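Local coordinates for protein tRNA(Ile2) 2-agmatinylcytidine synthetase TiaS (PDB 5XOB) that catalyses the ATP-dependent joining of agmatine to the wobble cytidine of an isoleucine tRNA, forming 2-agmatinylcytidine and switching the codon read from AUG to AUA, at residues Ser179-Asp184 with Cys198-Val203; Asn194-Asn199 with Val396-Arg401. All coordinates share one frame; numbering follows the deposited sequence.

Contact 1 of 2, residues Ser179-Asp184 with Cys198-Val203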
loop_
_atom_site.group_PDB
_atom_site.type_symbol
_atom_site.label_atom_id
_atom_site.label_comp_id
_atom_site.label_asym_id
_atom_site.label_seq_id
_atom_site.Cartn_x
_atom_site.Cartn_y
_atom_site.Cartn_z
ATOM N N SER A 179 3.115 -24.684 2.356
ATOM C CA SER A 179 1.977 -24.572 1.451
ATOM C C SER A 179 1.924 -23.246 0.688
ATOM O O SER A 179 1.655 -23.226 -0.515
ATOM C CB SER A 179 0.688 -24.718 2.248
ATOM O OG SER A 179 -0.371 -25.059 1.398
ATOM N N PHE A 180 2.174 -22.146 1.396
ATOM C CA PHE A 180 2.043 -20.798 0.827
ATOM C C PHE A 180 3.264 -20.345 0.024
ATOM O O PHE A 180 3.120 -19.718 -1.035
ATOM C CB PHE A 180 1.749 -19.794 1.941
ATOM C CG PHE A 180 0.387 -19.954 2.547
ATOM C CD1 PHE A 180 -0.682 -19.179 2.105
ATOM C CD2 PHE A 180 0.166 -20.888 3.548
ATOM C CE1 PHE A 180 -1.944 -19.330 2.658
ATOM C CE2 PHE A 180 -1.091 -21.043 4.107
ATOM C CZ PHE A 180 -2.149 -20.265 3.660
ATOM N N PHE A 181 4.456 -20.642 0.545
ATOM C CA PHE A 181 5.704 -20.428 -0.193
ATOM C C PHE A 181 5.692 -21.240 -1.486
ATOM O O PHE A 181 6.059 -20.733 -2.546
ATOM C CB PHE A 181 6.918 -20.814 0.657
ATOM C CG PHE A 181 7.306 -19.772 1.672
ATOM C CD1 PHE A 181 7.969 -18.613 1.281
ATOM C CD2 PHE A 181 7.021 -19.946 3.019
ATOM C CE1 PHE A 181 8.338 -17.645 2.212
ATOM C CE2 PHE A 181 7.383 -18.977 3.954
ATOM C CZ PHE A 181 8.042 -17.826 3.550
ATOM N N ASP A 182 5.258 -22.494 -1.395
ATOM C CA ASP A 182 5.141 -23.357 -2.572
ATOM C C ASP A 182 4.138 -22.818 -3.572
ATOM O O ASP A 182 4.355 -22.899 -4.785
ATOM C CB ASP A 182 4.707 -24.770 -2.172
ATOM C CG ASP A 182 5.829 -25.582 -1.552
ATOM O OD1 ASP A 182 6.988 -25.102 -1.513
ATOM O OD2 ASP A 182 5.542 -26.714 -1.101
ATOM N N MET A 183 3.029 -22.293 -3.060
ATOM C CA MET A 183 1.991 -21.702 -3.901
ATOM C C MET A 183 2.530 -20.466 -4.618
ATOM O O MET A 183 2.183 -20.206 -5.777
ATOM C CB MET A 183 0.758 -21.353 -3.059
ATOM C CG MET A 183 -0.321 -20.558 -3.788
ATOM S SD MET A 183 -0.021 -18.774 -3.867
ATOM C CE MET A 183 -0.060 -18.323 -2.132
ATOM N N ASP A 184 3.382 -19.714 -3.921
ATOM C CA ASP A 184 3.983 -18.504 -4.473
ATOM C C ASP A 184 4.963 -18.824 -5.606
ATOM O O ASP A 184 4.973 -18.147 -6.639
ATOM C CB ASP A 184 4.691 -17.718 -3.368
ATOM C CG ASP A 184 5.173 -16.356 -3.836
ATOM O OD1 ASP A 184 4.319 -15.476 -4.105
ATOM O OD2 ASP A 184 6.408 -16.166 -3.923
ATOM N N CYS A 198 12.665 -13.014 1.642
ATOM C CA CYS A 198 13.780 -12.461 2.383
ATOM C C CYS A 198 13.563 -12.536 3.897
ATOM O O CYS A 198 14.487 -12.859 4.632
ATOM C CB CYS A 198 14.026 -11.014 1.952
ATOM S SG CYS A 198 15.517 -10.287 2.666
ATOM N N ASN A 199 12.346 -12.258 4.357
ATOM C CA ASN A 199 12.080 -12.158 5.796
ATOM C C ASN A 199 11.339 -13.361 6.398
ATOM O O ASN A 199 11.054 -13.387 7.599
ATOM C CB ASN A 199 11.332 -10.857 6.094
ATOM C CG ASN A 199 12.168 -9.621 5.792
ATOM O OD1 ASN A 199 12.812 -9.069 6.686
ATOM N ND2 ASN A 199 12.176 -9.187 4.532
ATOM N N ASP A 200 11.059 -14.359 5.560
ATOM C CA ASP A 200 10.410 -15.605 5.975
ATOM C C ASP A 200 9.098 -15.331 6.705
ATOM O O ASP A 200 8.915 -15.711 7.863
ATOM C CB ASP A 200 11.364 -16.464 6.828
ATOM C CG ASP A 200 11.178 -17.964 6.596
ATOM O OD1 ASP A 200 10.686 -18.367 5.517
ATOM O OD2 ASP A 200 11.542 -18.749 7.495
ATOM N N VAL A 201 8.193 -14.655 6.010
ATOM C CA VAL A 201 6.898 -14.301 6.565
ATOM C C VAL A 201 5.811 -14.590 5.546
ATOM O O VAL A 201 5.959 -14.256 4.369
ATOM C CB VAL A 201 6.844 -12.805 6.928
ATOM C CG1 VAL A 201 5.439 -12.405 7.360
ATOM C CG2 VAL A 201 7.849 -12.478 8.022
ATOM N N VAL A 202 4.727 -15.218 5.996
ATOM C CA VAL A 202 3.510 -15.293 5.191
ATOM C C VAL A 202 2.698 -14.037 5.461
ATOM O O VAL A 202 2.175 -13.832 6.559
ATOM C CB VAL A 202 2.647 -16.529 5.489
ATOM C CG1 VAL A 202 1.408 -16.533 4.598
ATOM C CG2 VAL A 202 3.453 -17.802 5.280
ATOM N N VAL A 203 2.590 -13.217 4.427
ATOM C CA VAL A 203 2.000 -11.900 4.529
ATOM C C VAL A 203 0.478 -11.984 4.427
ATOM O O VAL A 203 -0.233 -11.197 5.061
ATOM C CB VAL A 203 2.557 -10.982 3.417
ATOM C CG1 VAL A 203 1.999 -9.570 3.532
ATOM C CG2 VAL A 203 4.078 -10.946 3.472
#
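Phe-180 and Phe-181, successive residues of helix 177-187, both meet the 198-203 segment, and no hydrogen bond crosses between the two. Two of the contacts are apolar. Phe-180 has CG of its ring 4.1 Å from CG1 of Val-202, and the two side chains cross at about a right angle. CD1 of the same ring is almost as near to that methyl. Val-202 sets its two methyls apart: CG1 lies anti to its own backbone N (chi1 -180°) and meets Phe-180, while CG2 serves the next ring. CE2 of Phe-181 stands 4.3 Å from CG2 of Val-202, so the one valine touches both phenylalanines.

The second kind of contact is between a ring and polar groups. CZ of Phe-181 comes 3.3 Å from OD1 of Asp-200. CE2 of the Phe-181 ring is 3.7 Å from OD1 of Asp-200. The ring and carboxylate planes are 39° apart. Beside this, the backbone N of Val-201 approaches the ring at its edge, near its plane, 4.0 Å from CZ of Phe-181.

A G1 beta bulge in the short hairpin of strands 195-196 and 201-202 sets Asp-200 and Val-201 together opposite Asp-196. The contact therefore lays helix 177-187 against this hairpin, within the TiaS FLD domain. Further contacts extend the apolar side: Phe-180 also touches Ile-205 and Val-231, and Phe-181 also meets Val-195 and Trp-197.

The chemistry is mixed. The helix segment meets Val-202 by apolar contact alone, with both phenylalanines buried. At the exposed Asp-200, OD1 sits obliquely off CZ and CE2, whose C-H bonds do not point at it. This is plain van der Waals contact, and no hydrogen bond from the helix segment reaches this carboxylate.

Contact 2 of 2, residues Asn194-Asn199 with Val396-Arg401; sequences NVDWCN and VPPSAR
Asp-196 reaches from the hairpin of strands 195-196 and 201-202 to the 3-10 turn at 398-400, where it takes a hydrogen bond from Ser-399. The hairpin belongs to the TiaS FLD domain. The turn follows strand 392-395, far along the chain.

The aspartate can be followed outward. Its CB lies 4.0 Å from CB of Ser-399. CG of Asp-196 is anti to the backbone N (chi1 -171°), and it packs 3.6 Å from CD of Pro-398. The two side chains cross at about a right angle. From here the oxygens part. OD1 is also close to CD of Pro-398, and it accepts weak hydrogen bonds from the backbone N of Cys-198 and of Asn-199. OD2 is the tip of the contact. OD2 of Asp-196 accepts a hydrogen bond from OG of Ser-399, 2.7 Å long, through its anti lone pair. ND2 of Asn-199 gives OD2 a second, weak bond, with an N-H...acceptor angle of 124°. CB of Pro-397 also lies 3.5 Å from OD2 of Asp-196. OD1 thus takes the backbone N-H groups of its own turn, while OD2 is shared between Asn-199 of that turn and Ser-399 across the contact. An alanine here removes both oxygens, and would probably weaken the hold between turn and hairpin, with OG of Ser-399 left without this acceptor and ND2 of Asn-199 less firmly placed.

Proline rings fill out the interface. Pro-398 sets CB and CG against the carbonyl O of Val-195, while Pro-397 meets Asn-199 and also rests on Phe-307. Within the 3-10 turn, the backbone N of Ala-400 bonds to O of Pro-397. Beside OD2 of Asp-196, ND2 of Asn-199 stands 3.9 Å from CB of Pro-397.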
loop_
_atom_site.group_PDB
_atom_site.type_symbol
_atom_site.label_atom_id
_atom_site.label_comp_id
_atom_site.label_asym_id
_atom_site.label_seq_id
_atom_site.Cartn_x
_atom_site.Cartn_y
_atom_site.Cartn_z
ATOM N N ASN A 194 2.110 -12.314 -1.261
ATOM C CA ASN A 194 1.499 -13.210 -0.304
ATOM C C ASN A 194 2.551 -13.839 0.608
ATOM O O ASN A 194 2.214 -14.525 1.566
ATOM C CB ASN A 194 0.668 -14.256 -1.047
ATOM C CG ASN A 194 -0.370 -13.619 -1.975
ATOM O OD1 ASN A 194 -1.117 -12.710 -1.585
ATOM N ND2 ASN A 194 -0.405 -14.082 -3.213
ATOM N N VAL A 195 3.820 -13.546 0.330
ATOM C CA VAL A 195 4.949 -14.150 1.030
ATOM C C VAL A 195 6.145 -13.206 0.931
ATOM O O VAL A 195 6.288 -12.499 -0.074
ATOM C CB VAL A 195 5.276 -15.532 0.400
ATOM C CG1 VAL A 195 6.751 -15.674 0.043
ATOM C CG2 VAL A 195 4.818 -16.668 1.300
ATOM N N ASP A 196 6.987 -13.185 1.968
ATOM C CA ASP A 196 8.270 -12.465 1.919
ATOM C C ASP A 196 9.380 -13.481 2.053
ATOM O O ASP A 196 9.606 -14.019 3.136
ATOM C CB ASP A 196 8.388 -11.422 3.038
ATOM C CG ASP A 196 9.605 -10.507 2.873
ATOM O OD1 ASP A 196 10.431 -10.714 1.949
ATOM O OD2 ASP A 196 9.734 -9.561 3.680
ATOM N N TRP A 197 10.069 -13.739 0.948
ATOM C CA TRP A 197 11.134 -14.737 0.927
ATOM C C TRP A 197 12.313 -14.286 1.771
ATOM O O TRP A 197 12.885 -15.070 2.528
ATOM C CB TRP A 197 11.588 -15.000 -0.505
ATOM C CG TRP A 197 10.525 -15.619 -1.328
ATOM C CD1 TRP A 197 9.655 -14.977 -2.158
ATOM C CD2 TRP A 197 10.193 -17.012 -1.395
ATOM N NE1 TRP A 197 8.807 -15.884 -2.749
ATOM C CE2 TRP A 197 9.113 -17.141 -2.297
ATOM C CE3 TRP A 197 10.710 -18.166 -0.786
ATOM C CZ2 TRP A 197 8.535 -18.379 -2.607
ATOM C CZ3 TRP A 197 10.135 -19.401 -1.096
ATOM C CH2 TRP A 197 9.056 -19.493 -1.999
ATOM N N CYS A 198 12.665 -13.014 1.642
ATOM C CA CYS A 198 13.780 -12.461 2.383
ATOM C C CYS A 198 13.563 -12.536 3.897
ATOM O O CYS A 198 14.487 -12.859 4.632
ATOM C CB CYS A 198 14.026 -11.014 1.952
ATOM S SG CYS A 198 15.517 -10.287 2.666
ATOM N N ASN A 199 12.346 -12.258 4.357
ATOM C CA ASN A 199 12.080 -12.158 5.796
ATOM C C ASN A 199 11.339 -13.361 6.398
ATOM O O ASN A 199 11.054 -13.387 7.599
ATOM C CB ASN A 199 11.332 -10.857 6.094
ATOM C CG ASN A 199 12.168 -9.621 5.792
ATOM O OD1 ASN A 199 12.812 -9.069 6.686
ATOM N ND2 ASN A 199 12.176 -9.187 4.532
ATOM N N VAL A 396 10.037 -1.380 -0.738
ATOM C CA VAL A 396 10.008 -2.029 0.556
ATOM C C VAL A 396 9.649 -3.512 0.385
ATOM O O VAL A 396 8.882 -3.843 -0.504
ATOM C CB VAL A 396 8.936 -1.348 1.413
ATOM C CG1 VAL A 396 8.810 -2.020 2.753
ATOM C CG2 VAL A 396 9.270 0.117 1.632
ATOM N N PRO A 397 10.183 -4.413 1.237
ATOM C CA PRO A 397 9.814 -5.836 1.111
ATOM C C PRO A 397 8.319 -6.135 1.339
ATOM O O PRO A 397 7.651 -5.376 2.037
ATOM C CB PRO A 397 10.657 -6.510 2.203
ATOM C CG PRO A 397 10.987 -5.413 3.162
ATOM C CD PRO A 397 11.196 -4.218 2.288
ATOM N N PRO A 398 7.802 -7.250 0.781
ATOM C CA PRO A 398 6.361 -7.534 0.852
ATOM C C PRO A 398 5.775 -7.481 2.264
ATOM O O PRO A 398 4.630 -7.051 2.438
ATOM C CB PRO A 398 6.245 -8.953 0.284
ATOM C CG PRO A 398 7.448 -9.118 -0.567
ATOM C CD PRO A 398 8.534 -8.351 0.130
ATOM N N SER A 399 6.556 -7.899 3.259
ATOM C CA SER A 399 6.095 -7.896 4.649
ATOM C C SER A 399 5.845 -6.476 5.167
ATOM O O SER A 399 5.318 -6.293 6.265
ATOM C CB SER A 399 7.088 -8.638 5.557
ATOM O OG SER A 399 8.385 -8.070 5.489
ATOM N N ALA A 400 6.224 -5.478 4.377
ATOM C CA ALA A 400 5.957 -4.090 4.721
ATOM C C ALA A 400 5.211 -3.316 3.626
ATOM O O ALA A 400 5.008 -2.110 3.757
ATOM C CB ALA A 400 7.264 -3.404 5.074
ATOM N N ARG A 401 4.796 -4.003 2.561
ATOM C CA ARG A 401 3.991 -3.380 1.517
ATOM C C ARG A 401 2.715 -2.862 2.160
ATOM O O ARG A 401 2.100 -3.565 2.968
ATOM C CB ARG A 401 3.624 -4.391 0.422
ATOM C CG ARG A 401 2.886 -3.787 -0.779
ATOM C CD ARG A 401 3.690 -3.707 -2.074
ATOM N NE ARG A 401 5.126 -3.535 -1.875
ATOM C CZ ARG A 401 6.023 -4.519 -1.893
ATOM N NH1 ARG A 401 5.662 -5.778 -2.089
ATOM N NH2 ARG A 401 7.298 -4.242 -1.701
#

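Contacts 1 and 2 have centres 9 Å apart and share Cys-198 and Asn-199. The small hairpin lies between helix 177-187 and the 396-401 segment and takes part in both contacts: the helix meets it in contact 1, and the 396-401 segment meets it in contact 2. A probable backbone hydrogen bond, Val-201 O to Asp-196 N at 2.8 Å, joins its two strands. Trp-197 binds back to the helix, with NE1 2.7 Å from OD2 of Asp-184 in a probable hydrogen bond. That carboxylate also pairs with Arg-420, the last residue. CE1 of Phe-181 packs 3.3 Å from CG1 of Val-195. Neither contact includes a residue of the magnesium or zinc site.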